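PDB 5XUK: holo-[acyl-carrier-protein] synthase from Helicobacter pylori, which belongs to the 4'-phosphopantetheinyl transferase superfamily as an AcpS-type protein, and binds coenzyme A in pockets between the subunits of a three-chain assembly. Local coordinates for residues P80-L84 / L97-I101; A48-C53 / A108-V112; R26-E32 / F67-I72; V7-I12 / I43-A48. All blocks are in the same frame, centred on the assembly; numbering follows the deposited sequence.

In the fold
The four contacts are grouped about helix 40-56. Contacts 2 and 4 both use this helix and share Ala48, with centres about 10 Å apart; they set it against strand 107-114 and against the junction of strand 2-8 with helix 9-15. Contact 1, about 9 Å from contact 2 between centres, joins strand 97-104 of the same three-stranded antiparallel sheet to the hairpin 70-74/80-84. Contact 3 ties that hairpin to the turn joining helices 21-27 and 30-36, with their adjoining ends. Contacts 1 and 4 lie farthest apart, about 16 Å between centres. Along the chain, contact 4 opens first and crosses contact 3, while contact 1 is nested inside contact 2. Distant parts of the sequence thus pack against one helix.

Contact 1: residues P80-L84 / L97-I101. With COA (coenzyme A), chain B.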
loop_
_atom_site.group_PDB
_atom_site.type_symbol
_atom_site.label_atom_id
_atom_site.label_comp_id
_atom_site.label_asym_id
_atom_site.label_seq_id
_atom_site.Cartn_x
_atom_site.Cartn_y
_atom_site.Cartn_z
ATOM N N PRO A 80 14.912 1.483 1.445
ATOM C CA PRO A 80 15.053 0.563 0.303
ATOM C C PRO A 80 15.166 1.291 -1.024
ATOM O O PRO A 80 14.377 2.189 -1.302
ATOM C CB PRO A 80 13.775 -0.271 0.348
ATOM C CG PRO A 80 12.792 0.557 1.094
ATOM C CD PRO A 80 13.587 1.369 2.084
ATOM N N LEU A 81 16.173 0.926 -1.813
ATOM C CA LEU A 81 16.399 1.519 -3.133
ATOM C C LEU A 81 16.307 0.393 -4.132
ATOM O O LEU A 81 16.655 -0.749 -3.828
ATOM C CB LEU A 81 17.770 2.186 -3.235
ATOM C CG LEU A 81 18.080 3.319 -2.248
ATOM C CD1 LEU A 81 19.538 3.750 -2.400
ATOM C CD2 LEU A 81 17.140 4.506 -2.423
ATOM N N ILE A 82 15.822 0.707 -5.316
ATOM C CA ILE A 82 15.537 -0.315 -6.298
ATOM C C ILE A 82 16.047 0.183 -7.636
ATOM O O ILE A 82 15.833 1.343 -8.003
ATOM C CB ILE A 82 14.030 -0.648 -6.309
ATOM C CG1 ILE A 82 13.735 -1.839 -7.209
ATOM C CG2 ILE A 82 13.209 0.552 -6.744
ATOM C CD1 ILE A 82 12.251 -2.087 -7.372
ATOM N N THR A 83 16.777 -0.683 -8.333
ATOM C CA THR A 83 17.262 -0.382 -9.674
ATOM C C THR A 83 17.072 -1.602 -10.569
ATOM O O THR A 83 17.122 -2.745 -10.106
ATOM C CB THR A 83 18.750 0.016 -9.661
ATOM O OG1 THR A 83 19.506 -0.983 -8.970
ATOM C CG2 THR A 83 18.953 1.357 -8.956
ATOM N N LEU A 84 16.834 -1.349 -11.850
ATOM C CA LEU A 84 16.782 -2.400 -12.848
ATOM C C LEU A 84 18.084 -2.393 -13.618
ATOM O O LEU A 84 18.844 -1.428 -13.536
ATOM C CB LEU A 84 15.633 -2.155 -13.815
ATOM C CG LEU A 84 14.230 -2.267 -13.232
ATOM C CD1 LEU A 84 13.226 -1.787 -14.261
ATOM C CD2 LEU A 84 13.939 -3.698 -12.820
ATOM N N LEU A 97 12.520 4.813 -10.056
ATOM C CA LEU A 97 11.736 3.874 -9.255
ATOM C C LEU A 97 11.774 4.299 -7.794
ATOM O O LEU A 97 12.837 4.604 -7.263
ATOM C CB LEU A 97 12.297 2.463 -9.387
ATOM C CG LEU A 97 12.126 1.815 -10.757
ATOM C CD1 LEU A 97 13.015 0.593 -10.901
ATOM C CD2 LEU A 97 10.666 1.448 -10.978
ATOM N N SER A 98 10.609 4.344 -7.153
ATOM C CA SER A 98 10.512 4.681 -5.727
ATOM C C SER A 98 9.842 3.514 -4.997
ATOM O O SER A 98 8.816 3.011 -5.452
ATOM C CB SER A 98 9.710 5.974 -5.551
ATOM O OG SER A 98 9.627 6.361 -4.190
ATOM N N ALA A 99 10.422 3.078 -3.881
ATOM C CA ALA A 99 9.980 1.859 -3.204
ATOM C C ALA A 99 9.792 2.050 -1.704
ATOM O O ALA A 99 10.311 3.008 -1.137
ATOM C CB ALA A 99 10.984 0.746 -3.453
ATOM N N SER A 100 9.031 1.144 -1.070
ATOM C CA SER A 100 8.925 1.116 0.381
ATOM C C SER A 100 8.459 -0.242 0.849
ATOM O O SER A 100 7.700 -0.904 0.166
ATOM C CB SER A 100 7.943 2.203 0.863
ATOM O OG SER A 100 7.880 2.265 2.277
ATOM N N ILE A 101 8.882 -0.636 2.044
ATOM C CA ILE A 101 8.526 -1.900 2.649
ATOM C C ILE A 101 8.079 -1.727 4.090
ATOM O O ILE A 101 8.554 -0.845 4.800
ATOM C CB ILE A 101 9.744 -2.848 2.721
ATOM C CG1 ILE A 101 10.245 -3.202 1.326
ATOM C CG2 ILE A 101 9.376 -4.130 3.472
ATOM C CD1 ILE A 101 11.664 -3.754 1.340
HETATM N N1A COA B . 13.531 5.298 4.841
HETATM C C2A COA B . 12.672 4.480 4.197
HETATM N N3A COA B . 12.429 3.219 4.598
HETATM C C4A COA B . 13.062 2.709 5.667
HETATM C C5A COA B . 14.014 3.543 6.412
HETATM C C6A COA B . 14.223 4.920 5.930
HETATM N N6A COA B . 15.079 5.769 6.558
HETATM N N7A COA B . 14.487 2.784 7.413
HETATM C C8A COA B . 13.891 1.563 7.345
HETATM N N9A COA B . 13.045 1.530 6.281
HETATM C C1B COA B . 12.245 0.378 5.850
HETATM C C2B COA B . 13.162 -0.833 5.645
HETATM O O2B COA B . 12.985 -1.435 4.363
HETATM C C3B COA B . 12.760 -1.820 6.715
HETATM O O3B COA B . 12.722 -3.174 6.274
HETATM P P3B COA B . 14.063 -4.078 6.109
HETATM O O7A COA B . 14.995 -3.579 7.194
HETATM O O8A COA B . 13.601 -5.485 6.391
HETATM O O9A COA B . 14.470 -3.773 4.679
HETATM C C4B COA B . 11.366 -1.358 7.057
HETATM O O4B COA B . 11.323 0.056 6.879
HETATM C C5B COA B . 10.964 -1.740 8.461
HETATM O O5B COA B . 9.616 -2.123 8.308
HETATM P P1A COA B . 8.527 -1.837 9.413
HETATM O O1A COA B . 8.722 -3.001 10.363
HETATM O O2A COA B . 7.175 -1.546 8.809
HETATM O O3A COA B . 9.035 -0.436 9.957
HETATM P P2A COA B . 8.617 0.059 11.421
HETATM O O4A COA B . 7.196 0.607 11.385
HETATM O O5A COA B . 8.965 -1.055 12.393
HETATM O O6A COA B . 9.691 1.261 11.589
HETATM C CBP COA B . 11.062 3.198 10.962
HETATM C CCP COA B . 10.365 1.916 10.498
HETATM C CDP COA B . 12.488 3.245 10.435
HETATM C CEP COA B . 10.310 4.404 10.416
HETATM C CAP COA B . 11.101 3.197 12.502
HETATM O OAP COA B . 12.200 2.397 12.951
HETATM C C9P COA B . 11.229 4.553 13.125
HETATM O O9P COA B . 12.018 5.376 12.687
HETATM N N8P COA B . 10.444 4.764 14.184
HETATM O O HOH W 1 13.256 3.984 -3.089
#
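This is a buried, side-chain-mediated contact between strands of two different antiparallel sheets: 80-84 belongs to the hairpin with strand 70-74, and 97-101 lies on strand 97-104, an outer strand of the three-stranded sheet within this chain. Their N-to-C directions differ by 139°, roughly antiparallel, and their axes approach to 6.2 Å, yet no direct hydrogen bond joins them. Instead a water donates to Pro80 O (2.8 Å) and accepts from Ala99 N (3.1 Å), bridging the two backbones. Alternation along each strand sends Pro80, Ile82, Leu97 and Ala99 inward. The branched Ile82 fills the space, its CG2 reaching Leu97 CB at 3.4 Å and Ala99 CB at 4.0 Å; the small alanine leaves room for it and for Leu49 of helix 40-56. Leu84 CG adds a contact to Leu97 CD1 at 3.9 Å. At the other end, Pro80 CB meets Ile101 CD1 at 4.2 Å, and both residues line the coenzyme A pocket. The rigid proline ring borders the adenine, with Pro80 CD 3.3 Å from N3A of coenzyme A.

Contact 2: residues A48-C53 / A108-V112. With COA (coenzyme A), chain C.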
loop_
_atom_site.group_PDB
_atom_site.type_symbol
_atom_site.label_atom_id
_atom_site.label_comp_id
_atom_site.label_asym_id
_atom_site.label_seq_id
_atom_site.Cartn_x
_atom_site.Cartn_y
_atom_site.Cartn_z
ATOM N N ALA A 48 8.354 -9.280 -1.601
ATOM C CA ALA A 48 7.154 -8.486 -1.817
ATOM C C ALA A 48 7.508 -7.284 -2.687
ATOM O O ALA A 48 6.760 -6.911 -3.605
ATOM C CB ALA A 48 6.550 -8.061 -0.479
ATOM N N LEU A 49 8.682 -6.717 -2.448
ATOM C CA LEU A 49 9.121 -5.550 -3.211
ATOM C C LEU A 49 9.405 -5.877 -4.666
ATOM O O LEU A 49 9.232 -5.028 -5.535
ATOM C CB LEU A 49 10.371 -4.944 -2.558
ATOM C CG LEU A 49 11.036 -3.758 -3.245
ATOM C CD1 LEU A 49 10.029 -2.645 -3.368
ATOM C CD2 LEU A 49 12.252 -3.296 -2.451
ATOM N N LYS A 50 9.890 -7.087 -4.934
ATOM C CA LYS A 50 10.192 -7.471 -6.305
ATOM C C LYS A 50 8.889 -7.768 -7.046
ATOM O O LYS A 50 8.684 -7.342 -8.170
ATOM C CB LYS A 50 11.132 -8.675 -6.322
ATOM C CG LYS A 50 12.539 -8.332 -5.843
ATOM C CD LYS A 50 13.597 -9.269 -6.433
ATOM C CE LYS A 50 14.999 -8.935 -5.911
ATOM N NZ LYS A 50 16.109 -9.464 -6.768
ATOM N N GLU A 51 8.002 -8.504 -6.413
ATOM C CA GLU A 51 6.657 -8.656 -6.956
ATOM C C GLU A 51 6.007 -7.304 -7.254
ATOM O O GLU A 51 5.501 -7.097 -8.347
ATOM C CB GLU A 51 5.797 -9.454 -6.001
ATOM C CG GLU A 51 6.217 -10.903 -5.842
ATOM C CD GLU A 51 5.985 -11.739 -7.095
ATOM O OE1 GLU A 51 5.926 -12.982 -6.967
ATOM O OE2 GLU A 51 5.852 -11.163 -8.195
ATOM N N ALA A 52 6.091 -6.364 -6.307
ATOM C CA ALA A 52 5.425 -5.064 -6.430
ATOM C C ALA A 52 5.991 -4.268 -7.586
ATOM O O ALA A 52 5.275 -3.498 -8.245
ATOM C CB ALA A 52 5.569 -4.276 -5.132
ATOM N N CYS A 53 7.299 -4.414 -7.792
ATOM C CA CYS A 53 7.995 -3.788 -8.914
ATOM C C CYS A 53 7.529 -4.340 -10.263
ATOM O O CYS A 53 7.446 -3.592 -11.247
ATOM C CB CYS A 53 9.501 -4.034 -8.814
ATOM S SG CYS A 53 10.433 -3.017 -9.979
ATOM N N ALA A 108 4.368 -9.092 5.330
ATOM C CA ALA A 108 5.217 -8.084 4.710
ATOM C C ALA A 108 4.450 -7.488 3.560
ATOM O O ALA A 108 3.752 -8.208 2.857
ATOM C CB ALA A 108 6.518 -8.712 4.181
ATOM N N ILE A 109 4.630 -6.194 3.324
ATOM C CA ILE A 109 4.087 -5.576 2.143
ATOM C C ILE A 109 5.033 -4.561 1.604
ATOM O O ILE A 109 5.818 -3.974 2.350
ATOM C CB ILE A 109 2.744 -4.844 2.414
ATOM C CG1 ILE A 109 2.888 -3.798 3.501
ATOM C CG2 ILE A 109 1.691 -5.836 2.869
ATOM C CD1 ILE A 109 1.625 -2.978 3.665
ATOM N N ALA A 110 4.903 -4.318 0.307
ATOM C CA ALA A 110 5.779 -3.428 -0.417
ATOM C C ALA A 110 4.974 -2.755 -1.492
ATOM O O ALA A 110 3.998 -3.310 -1.985
ATOM C CB ALA A 110 6.925 -4.232 -1.064
ATOM N N VAL A 111 5.463 -1.608 -1.921
ATOM C CA VAL A 111 4.834 -0.811 -2.959
ATOM C C VAL A 111 5.937 -0.130 -3.744
ATOM O O VAL A 111 6.988 0.201 -3.197
ATOM C CB VAL A 111 3.905 0.280 -2.354
ATOM C CG1 VAL A 111 4.725 1.367 -1.648
ATOM C CG2 VAL A 111 3.004 0.849 -3.436
ATOM N N VAL A 112 5.707 0.036 -5.038
ATOM C CA VAL A 112 6.674 0.663 -5.933
ATOM C C VAL A 112 5.927 1.600 -6.841
ATOM O O VAL A 112 4.861 1.242 -7.355
ATOM C CB VAL A 112 7.414 -0.393 -6.789
ATOM C CG1 VAL A 112 8.270 0.267 -7.865
ATOM C CG2 VAL A 112 8.256 -1.293 -5.896
HETATM N N1A COA C . 0.720 -6.406 -13.894
HETATM C C2A COA C . 0.144 -5.849 -12.807
HETATM N N3A COA C . -0.613 -6.551 -11.945
HETATM C C4A COA C . -0.846 -7.858 -12.149
HETATM C C5A COA C . -0.253 -8.527 -13.315
HETATM C C6A COA C . 0.579 -7.705 -14.212
HETATM N N6A COA C . 1.174 -8.236 -15.312
HETATM N N7A COA C . -0.650 -9.809 -13.265
HETATM C C8A COA C . -1.423 -9.976 -12.158
HETATM N N9A COA C . -1.541 -8.789 -11.504
HETATM C C1B COA C . -2.325 -8.549 -10.287
HETATM C C2B COA C . -3.770 -9.006 -10.511
HETATM O O2B COA C . -4.716 -7.990 -10.179
HETATM C C3B COA C . -3.963 -10.182 -9.583
HETATM O O3B COA C . -5.228 -10.208 -8.930
HETATM P P3B COA C . -6.583 -10.719 -9.668
HETATM O O7A COA C . -6.114 -11.798 -10.623
HETATM O O8A COA C . -7.417 -11.300 -8.556
HETATM O O9A COA C . -7.096 -9.437 -10.300
HETATM C C4B COA C . -2.871 -9.959 -8.567
HETATM O O4B COA C . -1.779 -9.331 -9.235
HETATM C C5B COA C . -2.435 -11.244 -7.905
HETATM O O5B COA C . -2.253 -10.857 -6.562
HETATM P P1A COA C . -1.114 -11.466 -5.654
HETATM O O1A COA C . -1.746 -12.755 -5.171
HETATM O O2A COA C . -0.570 -10.453 -4.677
HETATM O O3A COA C . 0.039 -11.648 -6.729
HETATM P P2A COA C . 1.218 -12.700 -6.475
HETATM O O4A COA C . 2.234 -12.100 -5.512
HETATM O O5A COA C . 0.574 -14.034 -6.146
HETATM O O6A COA C . 1.821 -12.760 -7.979
HETATM C CBP COA C . 2.567 -11.947 -10.171
HETATM C CCP COA C . 1.622 -11.747 -8.982
HETATM C CDP COA C . 1.799 -11.847 -11.480
HETATM C CEP COA C . 3.631 -10.857 -10.156
HETATM C CAP COA C . 3.188 -13.353 -10.064
HETATM O OAP COA C . 2.271 -14.319 -10.588
HETATM C C9P COA C . 4.493 -13.516 -10.780
HETATM O O9P COA C . 4.654 -13.071 -11.906
HETATM N N8P COA C . 5.426 -14.191 -10.105
#
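Helix segment 48-53 lies along strand segment 108-112 with its N-to-C direction only 34° from that of the strand, and the axes come within 6.7 Å. Such a close approach brings Leu49 CA to 4.8 Å from Ala110 CA. This is helix-on-sheet packing in an α+β fold: helix 40-56 rests on the central strand of the three-stranded antiparallel sheet. Alanines make the fit possible. Ala110 CB, a single methyl, sits 3.3 Å from Leu49 CA and 3.9 Å from Ala48 CB, while Ala52 CB touches Ala110 O at 3.6 Å; single methyls let the backbones approach this closely. Where the space widens, bulk returns: Leu49 CD1 packs on Val112 CG2 at 3.4 Å, and Cys53 CB lies 4.2 Å from the same methyl. Lys50 points away from the strand and forms a salt bridge with Glu32. Glu51 also leads away, to coenzyme A at the boundary with the third subunit: N8P of coenzyme A donates a weak hydrogen bond to Glu51 OE1 (3.4 Å). The helix is therefore amphipathic in use, with an apolar face that adheres to the sheet by shape and exclusion of water, leaving its polar side chains to other partners.

Contact 3: residues R26-E32 / F67-I72; sequences RFLSPSE and FLDIKI
A helix-to-helix turn packs on the start of a β-hairpin, and Glu32 in the first turn of helix 30-36 supplies the polar link. Segment 26-32 ends helix 21-27, passes through extended Leu28 and Ser29 and enters helix 30-36; in 67-72, residues 67-69 have helical angles before strand 70-74. The nearest CA pairs are Phe27-Phe67 at 4.9 Å and Glu32-Ile72 at 6.5 Å. Arg26 O lies 3.7 Å from Leu68 CG. Phe27, chi1 p, turns its ring edge to the face of Phe67 (chi1 m) in a T-shaped pair, centroids 5.8 Å apart and planes at 60°; its CB sits over that face, 3.7 Å from the centroid, a CH-pi contact. Leu28 C is 3.9 Å from Leu68 CD2. Ser29, a residue type common at N-caps, stands right before helix 30-36 and donates from N to Glu32 OE1 (3.3 Å, 153°). Glu32, chi1 m and chi2 t, is long enough to serve both segments: OE1 also pairs with Lys50, and OE2 accepts from Ile72 N at 2.7 Å, N-H...O angle 151°.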
loop_
_atom_site.group_PDB
_atom_site.type_symbol
_atom_site.label_atom_id
_atom_site.label_comp_id
_atom_site.label_asym_id
_atom_site.label_seq_id
_atom_site.Cartn_x
_atom_site.Cartn_y
_atom_site.Cartn_z
ATOM N N ARG A 26 16.984 -18.085 -6.296
ATOM C CA ARG A 26 16.111 -17.733 -7.423
ATOM C C ARG A 26 15.734 -16.251 -7.434
ATOM O O ARG A 26 15.756 -15.630 -8.487
ATOM C CB ARG A 26 14.837 -18.593 -7.431
ATOM C CG ARG A 26 15.050 -20.027 -7.916
ATOM C CD ARG A 26 13.904 -20.947 -7.494
ATOM N NE ARG A 26 14.166 -22.358 -7.807
ATOM C CZ ARG A 26 13.397 -23.387 -7.436
ATOM N NH1 ARG A 26 13.742 -24.624 -7.781
ATOM N NH2 ARG A 26 12.289 -23.196 -6.722
ATOM N N PHE A 27 15.396 -15.662 -6.287
ATOM C CA PHE A 27 14.998 -14.233 -6.311
ATOM C C PHE A 27 15.953 -13.233 -5.674
ATOM O O PHE A 27 15.869 -12.028 -5.964
ATOM C CB PHE A 27 13.557 -14.024 -5.793
ATOM C CG PHE A 27 13.391 -14.208 -4.318
ATOM C CD1 PHE A 27 13.254 -15.468 -3.780
ATOM C CD2 PHE A 27 13.323 -13.102 -3.464
ATOM C CE1 PHE A 27 13.103 -15.636 -2.413
ATOM C CE2 PHE A 27 13.155 -13.267 -2.097
ATOM C CZ PHE A 27 13.050 -14.538 -1.572
ATOM N N LEU A 28 16.882 -13.706 -4.846
ATOM C CA LEU A 28 17.855 -12.798 -4.219
ATOM C C LEU A 28 19.264 -13.040 -4.733
ATOM O O LEU A 28 19.771 -14.155 -4.690
ATOM C CB LEU A 28 17.805 -12.922 -2.688
ATOM C CG LEU A 28 16.485 -12.470 -2.040
ATOM C CD1 LEU A 28 16.596 -12.459 -0.526
ATOM C CD2 LEU A 28 16.073 -11.092 -2.553
ATOM N N SER A 29 19.887 -11.973 -5.217
ATOM C CA SER A 29 21.323 -11.941 -5.451
ATOM C C SER A 29 22.077 -11.972 -4.121
ATOM O O SER A 29 21.531 -11.527 -3.118
ATOM C CB SER A 29 21.694 -10.623 -6.119
ATOM O OG SER A 29 21.671 -9.577 -5.137
ATOM N N PRO A 30 23.362 -12.416 -4.124
ATOM C CA PRO A 30 24.198 -12.491 -2.911
ATOM C C PRO A 30 24.202 -11.243 -2.029
ATOM O O PRO A 30 24.087 -11.372 -0.819
ATOM C CB PRO A 30 25.599 -12.751 -3.481
ATOM C CG PRO A 30 25.320 -13.613 -4.664
ATOM C CD PRO A 30 24.072 -13.005 -5.282
ATOM N N SER A 31 24.322 -10.065 -2.631
ATOM C CA SER A 31 24.339 -8.832 -1.894
ATOM C C SER A 31 22.981 -8.593 -1.217
ATOM O O SER A 31 22.940 -8.120 -0.082
ATOM C CB SER A 31 24.721 -7.655 -2.808
ATOM O OG SER A 31 23.775 -7.448 -3.840
ATOM N N GLU A 32 21.889 -8.968 -1.891
ATOM C CA GLU A 32 20.540 -8.846 -1.323
ATOM C C GLU A 32 20.353 -9.857 -0.212
ATOM O O GLU A 32 19.647 -9.595 0.782
ATOM C CB GLU A 32 19.481 -9.002 -2.409
ATOM C CG GLU A 32 19.546 -7.853 -3.395
ATOM C CD GLU A 32 18.770 -8.103 -4.677
ATOM O OE1 GLU A 32 18.227 -9.194 -4.834
ATOM O OE2 GLU A 32 18.709 -7.194 -5.536
ATOM N N PHE A 67 13.121 -11.919 -11.392
ATOM C CA PHE A 67 13.491 -11.522 -10.056
ATOM C C PHE A 67 14.898 -10.929 -10.033
ATOM O O PHE A 67 15.115 -9.881 -9.438
ATOM C CB PHE A 67 13.452 -12.737 -9.125
ATOM C CG PHE A 67 12.075 -13.130 -8.663
ATOM C CD1 PHE A 67 11.235 -12.199 -8.031
ATOM C CD2 PHE A 67 11.633 -14.439 -8.787
ATOM C CE1 PHE A 67 9.987 -12.567 -7.574
ATOM C CE2 PHE A 67 10.373 -14.810 -8.333
ATOM C CZ PHE A 67 9.555 -13.872 -7.726
ATOM N N LEU A 68 15.853 -11.570 -10.707
ATOM C CA LEU A 68 17.248 -11.102 -10.648
ATOM C C LEU A 68 17.518 -9.886 -11.528
ATOM O O LEU A 68 18.590 -9.279 -11.433
ATOM C CB LEU A 68 18.220 -12.222 -10.974
ATOM C CG LEU A 68 18.232 -13.353 -9.939
ATOM C CD1 LEU A 68 19.074 -14.517 -10.454
ATOM C CD2 LEU A 68 18.751 -12.856 -8.594
ATOM N N ASP A 69 16.553 -9.491 -12.355
ATOM C CA ASP A 69 16.669 -8.204 -13.060
ATOM C C ASP A 69 16.420 -7.013 -12.122
ATOM O O ASP A 69 16.705 -5.861 -12.488
ATOM C CB ASP A 69 15.698 -8.128 -14.234
ATOM C CG ASP A 69 16.001 -9.153 -15.316
ATOM O OD1 ASP A 69 17.181 -9.250 -15.715
ATOM O OD2 ASP A 69 15.057 -9.850 -15.767
ATOM N N ILE A 70 15.871 -7.281 -10.932
ATOM C CA ILE A 70 15.526 -6.215 -10.003
ATOM C C ILE A 70 16.549 -6.236 -8.876
ATOM O O ILE A 70 16.638 -7.229 -8.122
ATOM C CB ILE A 70 14.113 -6.395 -9.421
ATOM C CG1 ILE A 70 13.063 -6.513 -10.535
ATOM C CG2 ILE A 70 13.760 -5.226 -8.522
ATOM C CD1 ILE A 70 11.893 -7.390 -10.141
ATOM N N LYS A 71 17.328 -5.163 -8.778
ATOM C CA LYS A 71 18.327 -5.051 -7.717
ATOM C C LYS A 71 17.808 -4.158 -6.599
ATOM O O LYS A 71 17.530 -2.991 -6.837
ATOM C CB LYS A 71 19.636 -4.479 -8.260
ATOM C CG LYS A 71 20.714 -4.251 -7.195
ATOM C CD LYS A 71 21.991 -3.673 -7.812
ATOM C CE LYS A 71 22.613 -2.549 -6.984
ATOM N NZ LYS A 71 23.275 -1.542 -7.870
ATOM N N ILE A 72 17.679 -4.713 -5.392
ATOM C CA ILE A 72 17.388 -3.927 -4.193
ATOM C C ILE A 72 18.694 -3.631 -3.434
ATOM O O ILE A 72 19.512 -4.524 -3.247
ATOM C CB ILE A 72 16.454 -4.676 -3.215
ATOM C CG1 ILE A 72 15.152 -5.122 -3.904
ATOM C CG2 ILE A 72 16.134 -3.786 -2.008
ATOM C CD1 ILE A 72 14.509 -6.304 -3.206
#

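Contact 4: residues V7-I12 / I43-A48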
loop_
_atom_site.group_PDB
_atom_site.type_symbol
_atom_site.label_atom_id
_atom_site.label_comp_id
_atom_site.label_asym_id
_atom_site.label_seq_id
_atom_site.Cartn_x
_atom_site.Cartn_y
_atom_site.Cartn_z
ATOM N N VAL A 7 2.587 -10.283 1.347
ATOM C CA VAL A 7 3.076 -11.658 1.414
ATOM C C VAL A 7 2.996 -12.130 2.844
ATOM O O VAL A 7 3.274 -11.359 3.774
ATOM C CB VAL A 7 4.539 -11.753 0.900
ATOM C CG1 VAL A 7 5.159 -13.097 1.226
ATOM C CG2 VAL A 7 4.596 -11.497 -0.598
ATOM N N SER A 8 2.595 -13.381 3.022
ATOM C CA SER A 8 2.675 -14.051 4.311
ATOM C C SER A 8 4.132 -14.396 4.606
ATOM O O SER A 8 4.791 -15.093 3.803
ATOM C CB SER A 8 1.867 -15.334 4.282
ATOM O OG SER A 8 2.098 -16.114 5.447
ATOM N N ILE A 9 4.627 -13.905 5.744
ATOM C CA ILE A 9 5.995 -14.163 6.158
ATOM C C ILE A 9 6.173 -15.651 6.399
ATOM O O ILE A 9 7.126 -16.253 5.907
ATOM C CB ILE A 9 6.371 -13.381 7.430
ATOM C CG1 ILE A 9 6.393 -11.879 7.125
ATOM C CG2 ILE A 9 7.729 -13.847 7.933
ATOM C CD1 ILE A 9 6.827 -10.991 8.272
ATOM N N ALA A 10 5.224 -16.232 7.129
ATOM C CA ALA A 10 5.163 -17.676 7.359
ATOM C C ALA A 10 5.252 -18.512 6.076
ATOM O O ALA A 10 5.900 -19.550 6.059
ATOM C CB ALA A 10 3.892 -18.021 8.120
ATOM N N ARG A 11 4.605 -18.064 5.007
ATOM C CA ARG A 11 4.675 -18.763 3.721
ATOM C C ARG A 11 6.084 -18.678 3.118
ATOM O O ARG A 11 6.551 -19.621 2.465
ATOM C CB ARG A 11 3.633 -18.197 2.746
ATOM C CG ARG A 11 3.890 -18.491 1.275
ATOM C CD ARG A 11 2.754 -17.996 0.386
ATOM N NE ARG A 11 3.221 -17.798 -0.989
ATOM C CZ ARG A 11 3.336 -16.626 -1.613
ATOM N NH1 ARG A 11 2.990 -15.486 -1.020
ATOM N NH2 ARG A 11 3.792 -16.594 -2.864
ATOM N N ILE A 12 6.747 -17.541 3.308
ATOM C CA ILE A 12 8.141 -17.421 2.903
ATOM C C ILE A 12 9.011 -18.353 3.749
ATOM O O ILE A 12 9.806 -19.114 3.194
ATOM C CB ILE A 12 8.651 -15.968 2.971
ATOM C CG1 ILE A 12 8.633 -15.354 1.572
ATOM C CG2 ILE A 12 10.071 -15.912 3.525
ATOM C CD1 ILE A 12 7.267 -15.338 0.931
ATOM N N ILE A 43 13.301 -11.175 4.213
ATOM C CA ILE A 43 13.267 -11.934 2.972
ATOM C C ILE A 43 11.853 -11.798 2.355
ATOM O O ILE A 43 11.703 -11.358 1.224
ATOM C CB ILE A 43 13.667 -13.404 3.214
ATOM C CG1 ILE A 43 15.146 -13.485 3.621
ATOM C CG2 ILE A 43 13.444 -14.244 1.961
ATOM C CD1 ILE A 43 15.548 -14.825 4.196
ATOM N N ALA A 44 10.830 -12.118 3.128
ATOM C CA ALA A 44 9.441 -11.804 2.736
ATOM C C ALA A 44 9.324 -10.406 2.126
ATOM O O ALA A 44 8.745 -10.259 1.065
ATOM C CB ALA A 44 8.515 -11.964 3.919
ATOM N N GLY A 45 9.967 -9.413 2.740
ATOM C CA GLY A 45 9.920 -8.034 2.276
ATOM C C GLY A 45 10.538 -7.753 0.931
ATOM O O GLY A 45 9.958 -7.021 0.118
ATOM N N PHE A 46 11.731 -8.308 0.683
ATOM C CA PHE A 46 12.381 -8.159 -0.617
ATOM C C PHE A 46 11.576 -8.899 -1.664
ATOM O O PHE A 46 11.426 -8.436 -2.779
ATOM C CB PHE A 46 13.838 -8.674 -0.600
ATOM C CG PHE A 46 14.808 -7.759 0.114
ATOM C CD1 PHE A 46 14.362 -6.767 1.004
ATOM C CD2 PHE A 46 16.183 -7.914 -0.072
ATOM C CE1 PHE A 46 15.263 -5.931 1.658
ATOM C CE2 PHE A 46 17.088 -7.091 0.589
ATOM C CZ PHE A 46 16.630 -6.100 1.457
ATOM N N PHE A 47 11.053 -10.047 -1.310
ATOM C CA PHE A 47 10.186 -10.770 -2.224
ATOM C C PHE A 47 8.983 -9.899 -2.605
ATOM O O PHE A 47 8.661 -9.758 -3.781
ATOM C CB PHE A 47 9.695 -12.057 -1.572
ATOM C CG PHE A 47 8.946 -12.954 -2.513
ATOM C CD1 PHE A 47 9.630 -13.865 -3.314
ATOM C CD2 PHE A 47 7.553 -12.878 -2.614
ATOM C CE1 PHE A 47 8.941 -14.685 -4.193
ATOM C CE2 PHE A 47 6.856 -13.703 -3.494
ATOM C CZ PHE A 47 7.551 -14.609 -4.281
ATOM N N ALA A 48 8.354 -9.280 -1.601
ATOM C CA ALA A 48 7.154 -8.486 -1.817
ATOM C C ALA A 48 7.508 -7.284 -2.687
ATOM O O ALA A 48 6.760 -6.911 -3.605
ATOM C CB ALA A 48 6.550 -8.061 -0.479
#
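Ile12 lies against Ala44, its CG1 3.8 Å from Ala44 CA and its CB 4.1 Å from Ala44 CB, where the turn from strand 2-8 into helix 9-15 packs on helix 40-56. The small Ala44 lets the first segment come close, and Ile9 CG1 also lies 3.8 Å from Ala44 CB. Branched side chains fill the rest: Ile12 CG2 reaches Ile43 CG2 at 4.1 Å, and Val7 CG2 meets Ala48 CB at 4.0 Å and the edge of the Phe47 ring at CD2, 3.8 Å away. Phe47 also stands edge-to-face with Phe27, while Phe46 beside it lines the coenzyme A pocket. Ser8 suits the strand-to-helix junction because its hydroxyl can N-cap the new helix: Ser8 OG accepts from Arg11 N at 3.2 Å. The end of Arg11 passes near Phe47, NH2 to CE2 4.3 Å, but its salt bridge goes to Asp104 of the third subunit, which also accepts from Ser8 N. With no hydrogen bond between the two segments, helix and turn cohere through apolar contact, and the charge is spent on joining subunits.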